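Local coordinates for protein peptidyl-tRNA hydrolase (Sulfolobus solfataricus, PDB 1XTY) that hydrolyses the ester bond of peptidyl-tRNAs, which may be those that drop off the ribosome during protein synthesis, releasing the N-acyl amino acid and free tRNA, at residues 77-82 against 107-112; 100-105 against 111-116. All coordinates share one frame; numbering follows the deposited sequence.

Contact 1 of 2, residues 77-82 against 107-112; sequences MNLPFS and ENLVDS
Leu79 and Leu109 meet through one methyl each: CD2 of Leu79 lies 3.5 Å from CD2 of Leu109, and CG of Leu109 is next at 4.1 Å from that Leu79 methyl. The two side chains lie at a slant to each other, and this pair is apolar. Leu79 sets off from its backbone toward the helix, whereas Leu109 leaves its own across that direction; with CG anti to the backbone N (chi1 -174°), the Leu109 branch swings back to its partner.

The second meeting is sulfur and methyl against a hydroxyl. Met77 CE stands 3.8 Å from Ser112 OG, a van der Waals distance; the bend at chi3 (-78°) turns that methyl beside the serine. Ser112 OG probably donates to Leu109 O within its own helix, though the 2.5 Å separation is shorter than usual and so doubtful in detail.

Behind these pairs, a Schellman motif ends helix 64-76. Asn78, at positive phi, is its C-prime residue, with Leu79 N bonded to Ala74 O and Asn78 N to Glu75 O; this turn shapes the backbone path from which Met77 and Leu79 project. Asn78 O also accepts a hydrogen bond from Trp42 NE1. Trp45 of helix 40-51 packs on both leucines, and beyond Leu79, Pro80 and then Ser82 of strand 81-85, outermost in this chain's sheet, pack on helix 16-35.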
loop_
_atom_site.group_PDB
_atom_site.type_symbol
_atom_site.label_atom_id
_atom_site.label_comp_id
_atom_site.label_asym_id
_atom_site.label_seq_id
_atom_site.Cartn_x
_atom_site.Cartn_y
_atom_site.Cartn_z
ATOM N N MET A 77 -1.559 -21.358 -10.255
ATOM C CA MET A 77 -2.997 -21.281 -10.018
ATOM C C MET A 77 -3.642 -20.064 -10.662
ATOM O O MET A 77 -4.808 -19.752 -10.408
ATOM C CB MET A 77 -3.270 -21.297 -8.518
ATOM C CG MET A 77 -2.714 -22.535 -7.853
ATOM S SD MET A 77 -3.274 -22.736 -6.175
ATOM C CE MET A 77 -2.266 -21.595 -5.381
ATOM N N ASN A 78 -2.871 -19.382 -11.503
ATOM C CA ASN A 78 -3.348 -18.212 -12.223
ATOM C C ASN A 78 -3.951 -17.120 -11.348
ATOM O O ASN A 78 -5.021 -16.595 -11.648
ATOM C CB ASN A 78 -4.356 -18.645 -13.290
ATOM C CG ASN A 78 -3.739 -19.572 -14.326
ATOM O OD1 ASN A 78 -2.789 -19.203 -15.021
ATOM N ND2 ASN A 78 -4.277 -20.782 -14.432
ATOM N N LEU A 79 -3.257 -16.786 -10.268
ATOM C CA LEU A 79 -3.692 -15.730 -9.360
ATOM C C LEU A 79 -2.784 -14.529 -9.599
ATOM O O LEU A 79 -1.643 -14.687 -10.041
ATOM C CB LEU A 79 -3.549 -16.169 -7.900
ATOM C CG LEU A 79 -4.366 -17.369 -7.409
ATOM C CD1 LEU A 79 -4.108 -17.573 -5.919
ATOM C CD2 LEU A 79 -5.846 -17.125 -7.660
ATOM N N PRO A 80 -3.278 -13.313 -9.316
ATOM C CA PRO A 80 -2.455 -12.118 -9.516
ATOM C C PRO A 80 -1.346 -12.117 -8.474
ATOM O O PRO A 80 -1.584 -12.472 -7.317
ATOM C CB PRO A 80 -3.435 -10.963 -9.270
ATOM C CG PRO A 80 -4.801 -11.585 -9.388
ATOM C CD PRO A 80 -4.616 -12.957 -8.818
ATOM N N PHE A 81 -0.137 -11.730 -8.868
ATOM C CA PHE A 81 0.960 -11.669 -7.915
ATOM C C PHE A 81 1.958 -10.592 -8.319
ATOM O O PHE A 81 2.035 -10.215 -9.485
ATOM C CB PHE A 81 1.654 -13.037 -7.790
ATOM C CG PHE A 81 2.493 -13.421 -8.979
ATOM C CD1 PHE A 81 3.822 -13.006 -9.077
ATOM C CD2 PHE A 81 1.962 -14.207 -9.996
ATOM C CE1 PHE A 81 4.607 -13.374 -10.175
ATOM C CE2 PHE A 81 2.740 -14.580 -11.097
ATOM C CZ PHE A 81 4.062 -14.162 -11.185
ATOM N N SER A 82 2.698 -10.077 -7.346
ATOM C CA SER A 82 3.695 -9.053 -7.626
ATOM C C SER A 82 4.943 -9.294 -6.801
ATOM O O SER A 82 4.859 -9.493 -5.591
ATOM C CB SER A 82 3.142 -7.658 -7.313
ATOM O OG SER A 82 2.749 -7.556 -5.952
ATOM N N GLU A 107 -10.148 -15.903 -0.049
ATOM C CA GLU A 107 -9.173 -16.191 0.994
ATOM C C GLU A 107 -8.794 -17.659 1.154
ATOM O O GLU A 107 -7.658 -17.966 1.512
ATOM C CB GLU A 107 -9.636 -15.622 2.336
ATOM C CG GLU A 107 -10.896 -16.222 2.892
ATOM C CD GLU A 107 -11.300 -15.544 4.185
ATOM O OE1 GLU A 107 -10.465 -15.503 5.115
ATOM O OE2 GLU A 107 -12.443 -15.050 4.268
ATOM N N ASN A 108 -9.733 -18.567 0.902
ATOM C CA ASN A 108 -9.425 -19.987 1.022
ATOM C C ASN A 108 -8.536 -20.401 -0.141
ATOM O O ASN A 108 -7.732 -21.328 -0.028
ATOM C CB ASN A 108 -10.714 -20.813 1.033
ATOM C CG ASN A 108 -11.536 -20.579 2.281
ATOM O OD1 ASN A 108 -12.762 -20.718 2.274
ATOM N ND2 ASN A 108 -10.859 -20.229 3.372
ATOM N N LEU A 109 -8.683 -19.705 -1.262
ATOM C CA LEU A 109 -7.872 -20.000 -2.431
ATOM C C LEU A 109 -6.468 -19.503 -2.126
ATOM O O LEU A 109 -5.486 -20.200 -2.361
ATOM C CB LEU A 109 -8.442 -19.294 -3.668
ATOM C CG LEU A 109 -7.775 -19.639 -4.999
ATOM C CD1 LEU A 109 -7.826 -21.147 -5.220
ATOM C CD2 LEU A 109 -8.479 -18.914 -6.131
ATOM N N VAL A 110 -6.377 -18.300 -1.568
ATOM C CA VAL A 110 -5.083 -17.734 -1.221
ATOM C C VAL A 110 -4.445 -18.519 -0.076
ATOM O O VAL A 110 -3.220 -18.657 -0.019
ATOM C CB VAL A 110 -5.209 -16.252 -0.811
ATOM C CG1 VAL A 110 -3.826 -15.666 -0.558
ATOM C CG2 VAL A 110 -5.922 -15.471 -1.906
ATOM N N ASP A 111 -5.271 -19.038 0.831
ATOM C CA ASP A 111 -4.754 -19.813 1.956
ATOM C C ASP A 111 -4.075 -21.095 1.497
ATOM O O ASP A 111 -3.220 -21.629 2.196
ATOM C CB ASP A 111 -5.868 -20.167 2.949
ATOM C CG ASP A 111 -6.254 -19.003 3.836
ATOM O OD1 ASP A 111 -5.347 -18.282 4.301
ATOM O OD2 ASP A 111 -7.465 -18.817 4.084
ATOM N N SER A 112 -4.459 -21.597 0.326
ATOM C CA SER A 112 -3.844 -22.811 -0.187
ATOM C C SER A 112 -2.406 -22.485 -0.590
ATOM O O SER A 112 -1.700 -23.326 -1.156
ATOM C CB SER A 112 -4.626 -23.358 -1.389
ATOM O OG SER A 112 -4.554 -22.492 -2.507
#

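Contact 2 of 2, residues 100-105 against 111-116; sequences LGIGPA and DSITGD
Ile102 reaches from the strand to the helix with a single methyl, CD1, which serves two neighbours. Its apolar partner in Ile113 is the branch methyl: Ile102 CD1 to Ile113 CG2 measures 4.0 Å, and the two side chains pass obliquely. Toward Thr114 the approach is tip to tip, with Ile102 CD1 4.1 Å from Thr114 CG2. The isoleucine of the strand is stretched out at chi2 (174°), which carries CD1 far enough from the backbone to touch both. In Ile113, CG2 is anti to the backbone N, while CG1 (chi1 -55°) sits beside it, and CG2 is the branch offered to the strand. All three residues are buried, and the spacing of about 4 Å is that of ordinary hydrocarbon packing.

Segment 100-105 lies on the mixed sheet of the PTH2 fold, 111-116 on the helix packed against it and the loop that follows. Strand 97-106 is an inner strand running antiparallel to both 2-9 and 81-85, and helix 107-114, which follows it directly, folds back over one face, so that Ile102 looks across at Ile113 and Thr114. Leu100 points to that same face and packs on Ile67 and Ala71 of helix 64-76, while Thr114 also touches Val5 and Val7 of strand 2-9.

In the backbone, Gly103 has a positive phi (100°, with psi -159°), a conformation that favours glycine, and the peptide bond between it and Pro104 is cis, where the chain changes direction before reaching the helix. Within the other segment, Gly115 N bonds to Asp111 O over 2.9 Å.

Among charged groups, Asp116 OD2 forms a long, weak ion pair with Arg70 NH2 of helix 64-76.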
loop_
_atom_site.group_PDB
_atom_site.type_symbol
_atom_site.label_atom_id
_atom_site.label_comp_id
_atom_site.label_asym_id
_atom_site.label_seq_id
_atom_site.Cartn_x
_atom_site.Cartn_y
_atom_site.Cartn_z
ATOM N N LEU A 100 6.241 -10.170 -1.543
ATOM C CA LEU A 100 5.394 -10.754 -2.572
ATOM C C LEU A 100 3.923 -10.458 -2.287
ATOM O O LEU A 100 3.431 -10.719 -1.188
ATOM C CB LEU A 100 5.593 -12.277 -2.599
ATOM C CG LEU A 100 4.638 -13.110 -3.459
ATOM C CD1 LEU A 100 4.977 -12.922 -4.939
ATOM C CD2 LEU A 100 4.758 -14.585 -3.082
ATOM N N GLY A 101 3.225 -9.906 -3.270
ATOM C CA GLY A 101 1.811 -9.645 -3.085
ATOM C C GLY A 101 1.036 -10.701 -3.845
ATOM O O GLY A 101 1.478 -11.144 -4.905
ATOM N N ILE A 102 -0.106 -11.123 -3.306
ATOM C CA ILE A 102 -0.948 -12.120 -3.963
ATOM C C ILE A 102 -2.417 -11.716 -3.857
ATOM O O ILE A 102 -2.891 -11.345 -2.783
ATOM C CB ILE A 102 -0.784 -13.523 -3.320
ATOM C CG1 ILE A 102 0.673 -13.981 -3.410
ATOM C CG2 ILE A 102 -1.682 -14.521 -4.022
ATOM C CD1 ILE A 102 0.954 -15.285 -2.662
ATOM N N GLY A 103 -3.134 -11.782 -4.973
ATOM C CA GLY A 103 -4.541 -11.431 -4.957
ATOM C C GLY A 103 -4.837 -10.029 -5.460
ATOM O O GLY A 103 -4.022 -9.437 -6.172
ATOM N N PRO A 104 -5.997 -9.459 -5.089
ATOM C CA PRO A 104 -6.995 -10.099 -4.226
ATOM C C PRO A 104 -7.666 -11.325 -4.845
ATOM O O PRO A 104 -7.785 -11.440 -6.065
ATOM C CB PRO A 104 -7.984 -8.968 -3.942
ATOM C CG PRO A 104 -7.910 -8.139 -5.176
ATOM C CD PRO A 104 -6.434 -8.110 -5.491
ATOM N N ALA A 105 -8.095 -12.243 -3.986
ATOM C CA ALA A 105 -8.758 -13.463 -4.432
ATOM C C ALA A 105 -9.405 -14.147 -3.225
ATOM O O ALA A 105 -9.138 -13.778 -2.085
ATOM C CB ALA A 105 -7.742 -14.397 -5.079
ATOM N N ASP A 111 -5.271 -19.038 0.831
ATOM C CA ASP A 111 -4.754 -19.813 1.956
ATOM C C ASP A 111 -4.075 -21.095 1.497
ATOM O O ASP A 111 -3.220 -21.629 2.196
ATOM C CB ASP A 111 -5.868 -20.167 2.949
ATOM C CG ASP A 111 -6.254 -19.003 3.836
ATOM O OD1 ASP A 111 -5.347 -18.282 4.301
ATOM O OD2 ASP A 111 -7.465 -18.817 4.084
ATOM N N SER A 112 -4.459 -21.597 0.326
ATOM C CA SER A 112 -3.844 -22.811 -0.187
ATOM C C SER A 112 -2.406 -22.485 -0.590
ATOM O O SER A 112 -1.700 -23.326 -1.156
ATOM C CB SER A 112 -4.626 -23.358 -1.389
ATOM O OG SER A 112 -4.554 -22.492 -2.507
ATOM N N ILE A 113 -1.984 -21.258 -0.278
ATOM C CA ILE A 113 -0.637 -20.774 -0.584
ATOM C C ILE A 113 0.079 -20.215 0.642
ATOM O O ILE A 113 1.248 -20.512 0.874
ATOM C CB ILE A 113 -0.652 -19.624 -1.611
ATOM C CG1 ILE A 113 -1.389 -20.039 -2.877
ATOM C CG2 ILE A 113 0.778 -19.213 -1.939
ATOM C CD1 ILE A 113 -1.479 -18.929 -3.907
ATOM N N THR A 114 -0.625 -19.394 1.417
ATOM C CA THR A 114 -0.029 -18.754 2.587
ATOM C C THR A 114 -0.717 -19.028 3.923
ATOM O O THR A 114 -0.507 -18.297 4.888
ATOM C CB THR A 114 0.013 -17.227 2.397
ATOM O OG1 THR A 114 -1.328 -16.716 2.354
ATOM C CG2 THR A 114 0.725 -16.869 1.095
ATOM N N GLY A 115 -1.529 -20.076 3.988
ATOM C CA GLY A 115 -2.223 -20.380 5.228
ATOM C C GLY A 115 -1.346 -20.821 6.390
ATOM O O GLY A 115 -1.829 -20.945 7.517
ATOM N N ASP A 116 -0.060 -21.039 6.134
ATOM C CA ASP A 116 0.867 -21.500 7.169
ATOM C C ASP A 116 1.864 -20.446 7.641
ATOM O O ASP A 116 2.825 -20.771 8.339
ATOM C CB ASP A 116 1.646 -22.712 6.649
ATOM C CG ASP A 116 2.466 -22.390 5.403
ATOM O OD1 ASP A 116 1.910 -21.762 4.477
ATOM O OD2 ASP A 116 3.662 -22.761 5.344
#

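Overall arrangement
Helix 107-114 is common to both contacts, which share Asp111 and Ser112 and have centres about 5 Å apart. Contact 1 reaches it from the loop leading into strand 81-85, contact 2 from strand 97-106, and these two strands are antiparallel neighbours in the sheet. Their backbones are joined by probable hydrogen bonds, Ser82 O to Gly101 N at 2.9 Å and Pro80 O to Gly103 N at 2.9 Å, which pair the two chain segments side by side. Ile113 bridges the contacts: besides meeting Ile102, its side chain touches Met77 and Leu79, so that the two mainly apolar contacts adjoin on one side of the helix.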